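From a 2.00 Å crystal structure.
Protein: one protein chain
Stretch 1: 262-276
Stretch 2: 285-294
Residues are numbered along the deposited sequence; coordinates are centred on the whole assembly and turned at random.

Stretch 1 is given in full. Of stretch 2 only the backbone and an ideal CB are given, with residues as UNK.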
# COMPACT_ATOMS: atom_id res chain seq x y z
N TYR A 262 22.27 2.46 22.53
CA TYR A 262 22.07 1.02 22.47
C TYR A 262 22.78 0.43 21.25
O TYR A 262 23.32 -0.68 21.32
CB TYR A 262 20.57 0.70 22.46
CG TYR A 262 19.86 1.44 23.56
CD1 TYR A 262 20.02 1.06 24.89
CD2 TYR A 262 19.08 2.55 23.29
CE1 TYR A 262 19.40 1.76 25.91
CE2 TYR A 262 18.45 3.25 24.31
CZ TYR A 262 18.61 2.85 25.61
OH TYR A 262 17.99 3.54 26.63
N MET A 263 22.78 1.16 20.14
CA MET A 263 23.55 0.72 18.97
C MET A 263 25.03 0.64 19.31
O MET A 263 25.69 -0.37 19.05
CB MET A 263 23.33 1.68 17.80
CG MET A 263 22.00 1.51 17.07
SD MET A 263 21.86 -0.10 16.29
CE MET A 263 20.73 -0.79 17.45
N GLU A 264 25.57 1.70 19.91
CA GLU A 264 27.00 1.74 20.20
C GLU A 264 27.39 0.66 21.19
O GLU A 264 28.41 -0.03 21.00
CB GLU A 264 27.39 3.12 20.75
CG GLU A 264 27.42 4.20 19.71
CD GLU A 264 27.67 5.56 20.30
OE1 GLU A 264 27.51 5.72 21.52
OE2 GLU A 264 28.03 6.47 19.53
N GLN A 265 26.61 0.48 22.25
CA GLN A 265 27.04 -0.34 23.37
C GLN A 265 26.81 -1.83 23.16
O GLN A 265 27.46 -2.63 23.84
CB GLN A 265 26.35 0.12 24.65
CG GLN A 265 26.70 1.54 25.06
CD GLN A 265 25.87 2.03 26.23
OE1 GLN A 265 25.34 1.24 27.00
NE2 GLN A 265 25.75 3.35 26.35
N ALA A 266 25.92 -2.23 22.25
CA ALA A 266 25.64 -3.66 22.11
C ALA A 266 25.06 -4.09 20.77
O ALA A 266 25.55 -5.06 20.18
CB ALA A 266 24.67 -4.09 23.22
N LEU A 267 24.02 -3.41 20.29
CA LEU A 267 23.24 -3.98 19.19
C LEU A 267 24.05 -4.06 17.90
O LEU A 267 23.86 -4.99 17.10
CB LEU A 267 21.97 -3.17 18.99
CG LEU A 267 20.79 -3.48 19.94
CD1 LEU A 267 19.58 -2.60 19.65
CD2 LEU A 267 20.40 -4.94 19.85
N TYR A 268 24.94 -3.10 17.67
CA TYR A 268 25.80 -3.17 16.49
C TYR A 268 26.58 -4.48 16.46
O TYR A 268 26.49 -5.26 15.50
CB TYR A 268 26.72 -1.94 16.49
CG TYR A 268 27.99 -2.09 15.70
CD1 TYR A 268 29.13 -2.64 16.28
CD2 TYR A 268 28.07 -1.66 14.38
CE1 TYR A 268 30.29 -2.77 15.58
CE2 TYR A 268 29.24 -1.79 13.67
CZ TYR A 268 30.35 -2.34 14.28
OH TYR A 268 31.53 -2.48 13.59
N ALA A 269 27.33 -4.74 17.53
CA ALA A 269 28.13 -5.96 17.61
C ALA A 269 27.25 -7.20 17.55
O ALA A 269 27.53 -8.14 16.79
CB ALA A 269 28.96 -5.94 18.89
N LEU A 270 26.17 -7.22 18.34
CA LEU A 270 25.31 -8.41 18.42
C LEU A 270 24.72 -8.77 17.06
O LEU A 270 24.82 -9.91 16.59
CB LEU A 270 24.20 -8.19 19.44
CG LEU A 270 24.58 -8.01 20.92
CD1 LEU A 270 23.34 -7.73 21.74
CD2 LEU A 270 25.31 -9.22 21.45
N THR A 271 24.08 -7.79 16.40
CA THR A 271 23.39 -8.09 15.15
C THR A 271 24.38 -8.43 14.05
O THR A 271 24.13 -9.33 13.23
CB THR A 271 22.49 -6.92 14.74
OG1 THR A 271 23.28 -5.76 14.45
CG2 THR A 271 21.50 -6.60 15.85
N ILE A 272 25.53 -7.75 14.03
CA ILE A 272 26.55 -8.09 13.05
C ILE A 272 27.03 -9.52 13.26
O ILE A 272 27.25 -10.27 12.31
CB ILE A 272 27.72 -7.09 13.10
CG1 ILE A 272 27.25 -5.75 12.52
CG2 ILE A 272 28.92 -7.63 12.33
CD1 ILE A 272 28.31 -4.66 12.52
N ALA A 273 27.19 -9.92 14.52
CA ALA A 273 27.66 -11.26 14.83
C ALA A 273 26.67 -12.30 14.32
O ALA A 273 27.05 -13.25 13.62
CB ALA A 273 27.88 -11.41 16.33
N THR A 274 25.39 -12.13 14.66
CA THR A 274 24.41 -13.15 14.27
C THR A 274 24.05 -13.12 12.79
O THR A 274 23.45 -14.08 12.30
CB THR A 274 23.14 -13.00 15.12
OG1 THR A 274 22.78 -11.62 15.22
CG2 THR A 274 23.37 -13.58 16.51
N MET A 275 24.43 -12.07 12.05
CA MET A 275 24.19 -12.10 10.61
C MET A 275 24.95 -13.23 9.92
O MET A 275 24.65 -13.55 8.77
CB MET A 275 24.57 -10.77 9.96
CG MET A 275 23.98 -10.60 8.57
SD MET A 275 24.13 -8.94 7.93
CE MET A 275 23.05 -8.04 9.03
N LYS A 276 25.95 -13.82 10.58
CA LYS A 276 26.71 -14.92 10.02
C LYS A 276 26.20 -16.28 10.48
O LYS A 276 26.82 -17.30 10.15
CB LYS A 276 28.19 -14.77 10.37
CG LYS A 276 28.80 -13.45 9.91
CD LYS A 276 30.31 -13.52 9.78
CE LYS A 276 30.99 -13.77 11.12
NZ LYS A 276 30.64 -12.73 12.12
N UNK A 285 16.60 -12.53 10.73
CA UNK A 285 16.25 -11.56 11.77
C UNK A 285 17.20 -10.37 11.75
O UNK A 285 16.77 -9.20 11.76
CB UNK A 285 16.27 -12.22 13.15
N UNK A 286 18.51 -10.65 11.73
CA UNK A 286 19.46 -9.53 11.76
C UNK A 286 19.31 -8.68 10.50
O UNK A 286 19.36 -7.44 10.57
CB UNK A 286 20.90 -10.04 11.89
N UNK A 287 19.11 -9.33 9.36
CA UNK A 287 18.92 -8.59 8.12
C UNK A 287 17.76 -7.63 8.25
O UNK A 287 17.87 -6.44 7.92
CB UNK A 287 18.69 -9.54 6.95
N UNK A 288 16.61 -8.12 8.75
CA UNK A 288 15.45 -7.25 8.88
C UNK A 288 15.75 -6.07 9.78
O UNK A 288 15.27 -4.95 9.54
CB UNK A 288 14.25 -8.03 9.42
N UNK A 289 16.53 -6.29 10.84
CA UNK A 289 16.92 -5.18 11.70
C UNK A 289 17.67 -4.10 10.92
O UNK A 289 17.38 -2.89 11.03
CB UNK A 289 17.79 -5.69 12.85
N UNK A 290 18.65 -4.51 10.11
CA UNK A 290 19.42 -3.49 9.40
C UNK A 290 18.60 -2.84 8.28
O UNK A 290 18.77 -1.65 8.00
CB UNK A 290 20.70 -4.10 8.82
N UNK A 291 17.67 -3.59 7.67
CA UNK A 291 16.76 -2.97 6.71
C UNK A 291 15.90 -1.92 7.39
O UNK A 291 15.65 -0.85 6.81
CB UNK A 291 15.88 -4.03 6.04
N UNK A 292 15.43 -2.19 8.61
CA UNK A 292 14.66 -1.18 9.33
C UNK A 292 15.48 0.08 9.54
O UNK A 292 15.01 1.20 9.29
CB UNK A 292 14.18 -1.73 10.68
N UNK A 293 16.73 -0.08 9.99
CA UNK A 293 17.61 1.09 10.14
C UNK A 293 17.69 1.88 8.84
O UNK A 293 17.50 3.10 8.82
CB UNK A 293 19.01 0.66 10.57
N UNK A 294 18.02 1.20 7.74
CA UNK A 294 18.16 1.91 6.47
C UNK A 294 16.87 2.64 6.10
O UNK A 294 16.90 3.79 5.67
CB UNK A 294 18.55 0.94 5.36

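The two helices approach to 9.0 Å between axes, with 133° between their N-to-C directions. They lie close near the start of stretch 2, where the CA of position 286 is 5.4 Å from Thr271 CA, and are further apart toward its end, where the CA of 293 is 10.6 Å from Met263 CA. At 289 to 294 the backbone N-H is used in the helix, which disfavours proline.

At position 285 CA-to-CB points sideways and nothing of stretch 1 lies within 5.5 Å of the ideal CB, so stretch 1 sets little limit on the choice. The residue is Met285, which makes no contact with stretch 1.

Position 286 is the tightest. Its ideal CB points toward stretch 1, 3.6 Å from Thr271 O and 4.1 Å from Thr274 OG1. Only a small side chain fits easily: alanine, serine or threonine. It is Thr286. Its CG2 sits 3.6 Å from Thr271 O, while its OG1 packs 3.3 Å from Met275 CB.

At 287 the bond points sideways, with the ideal CB 5.1 Å from Met275 CE; a medium aliphatic residue would suit. Val287 places CG2 4.4 Å from Met275 CG. Position 288 is out of reach and leaves the choice open; it is Glu288.

Position 289 points toward stretch 1. Its ideal CB is 4.9 Å from Thr271 CG2, which leucine could cover, but a longer chain such as methionine or phenylalanine is needed to approach the apolar ends of Leu267 and Met263 beyond. Phe289 sets CD2 3.6 Å from Thr271 CG2 and CZ 4.1 Å from Leu267 CD1. Met263 meets the ring at its edge, CE lying 3.2 Å from Phe289 CZ, and its sulfur makes a sulfur-aromatic contact there.

At 290 the bond again points toward stretch 1, and the ideal CB is 4.6 Å from Met275 CE. The gap has room for a long side chain. Thr271 OG1 already donates to Leu267 O (2.8 Å), so it is available as an acceptor, favouring a large side chain with a donor, although a long apolar one could also fill the space. Trp290 does both: NE1 donates to Thr271 OG1 at 2.9 Å, while its ring packs against Met275, with CD1 3.5 Å from Met275 CE, and reaches Ile272.

Positions 291 and 292 are out of reach, and small or polar residues are among many possibilities. They are Ser291 and Thr292.

Position 293 points toward stretch 1, but across the wider gap it needs an extended apolar chain, such as isoleucine, leucine or methionine. Ile293 brings CD1 to 4.1 Å from Met263 SD. Position 294 is out of reach, so stretch 1 leaves the choice open; it is Cys294.

Stretch 2 285-294: MTVEFWSTIC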
# COMPACT_ATOMS: atom_id res chain seq x y z
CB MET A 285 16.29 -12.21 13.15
CG MET A 285 15.32 -13.34 13.37
SD MET A 285 15.55 -14.03 15.02
CE MET A 285 15.06 -15.73 14.74
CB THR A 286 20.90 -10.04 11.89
OG1 THR A 286 21.32 -10.66 10.67
CG2 THR A 286 21.01 -11.05 13.02
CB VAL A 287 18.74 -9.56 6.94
CG1 VAL A 287 18.37 -8.81 5.66
CG2 VAL A 287 20.00 -10.37 6.72
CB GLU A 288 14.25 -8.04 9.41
CG GLU A 288 13.01 -7.18 9.69
CD GLU A 288 12.53 -6.43 8.46
OE1 GLU A 288 12.81 -6.88 7.32
OE2 GLU A 288 11.86 -5.38 8.63
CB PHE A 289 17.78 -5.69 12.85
CG PHE A 289 18.15 -4.64 13.84
CD1 PHE A 289 17.17 -4.05 14.61
CD2 PHE A 289 19.46 -4.22 13.99
CE1 PHE A 289 17.48 -3.08 15.53
CE2 PHE A 289 19.78 -3.24 14.91
CZ PHE A 289 18.78 -2.66 15.68
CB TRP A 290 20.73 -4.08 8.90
CG TRP A 290 21.72 -4.11 10.01
CD1 TRP A 290 22.02 -5.16 10.83
CD2 TRP A 290 22.50 -3.00 10.48
NE1 TRP A 290 22.96 -4.78 11.76
CE2 TRP A 290 23.27 -3.46 11.57
CE3 TRP A 290 22.64 -1.67 10.07
CZ2 TRP A 290 24.15 -2.64 12.25
CZ3 TRP A 290 23.51 -0.85 10.76
CH2 TRP A 290 24.26 -1.34 11.83
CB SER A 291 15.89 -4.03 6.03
OG SER A 291 16.66 -4.82 5.13
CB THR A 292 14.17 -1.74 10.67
OG1 THR A 292 13.34 -2.89 10.44
CG2 THR A 292 13.36 -0.71 11.42
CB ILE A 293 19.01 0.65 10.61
CG1 ILE A 293 18.93 0.14 12.05
CG2 ILE A 293 19.99 1.81 10.51
CD1 ILE A 293 20.24 -0.45 12.56
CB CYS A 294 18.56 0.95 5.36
SG CYS A 294 20.27 0.41 5.45
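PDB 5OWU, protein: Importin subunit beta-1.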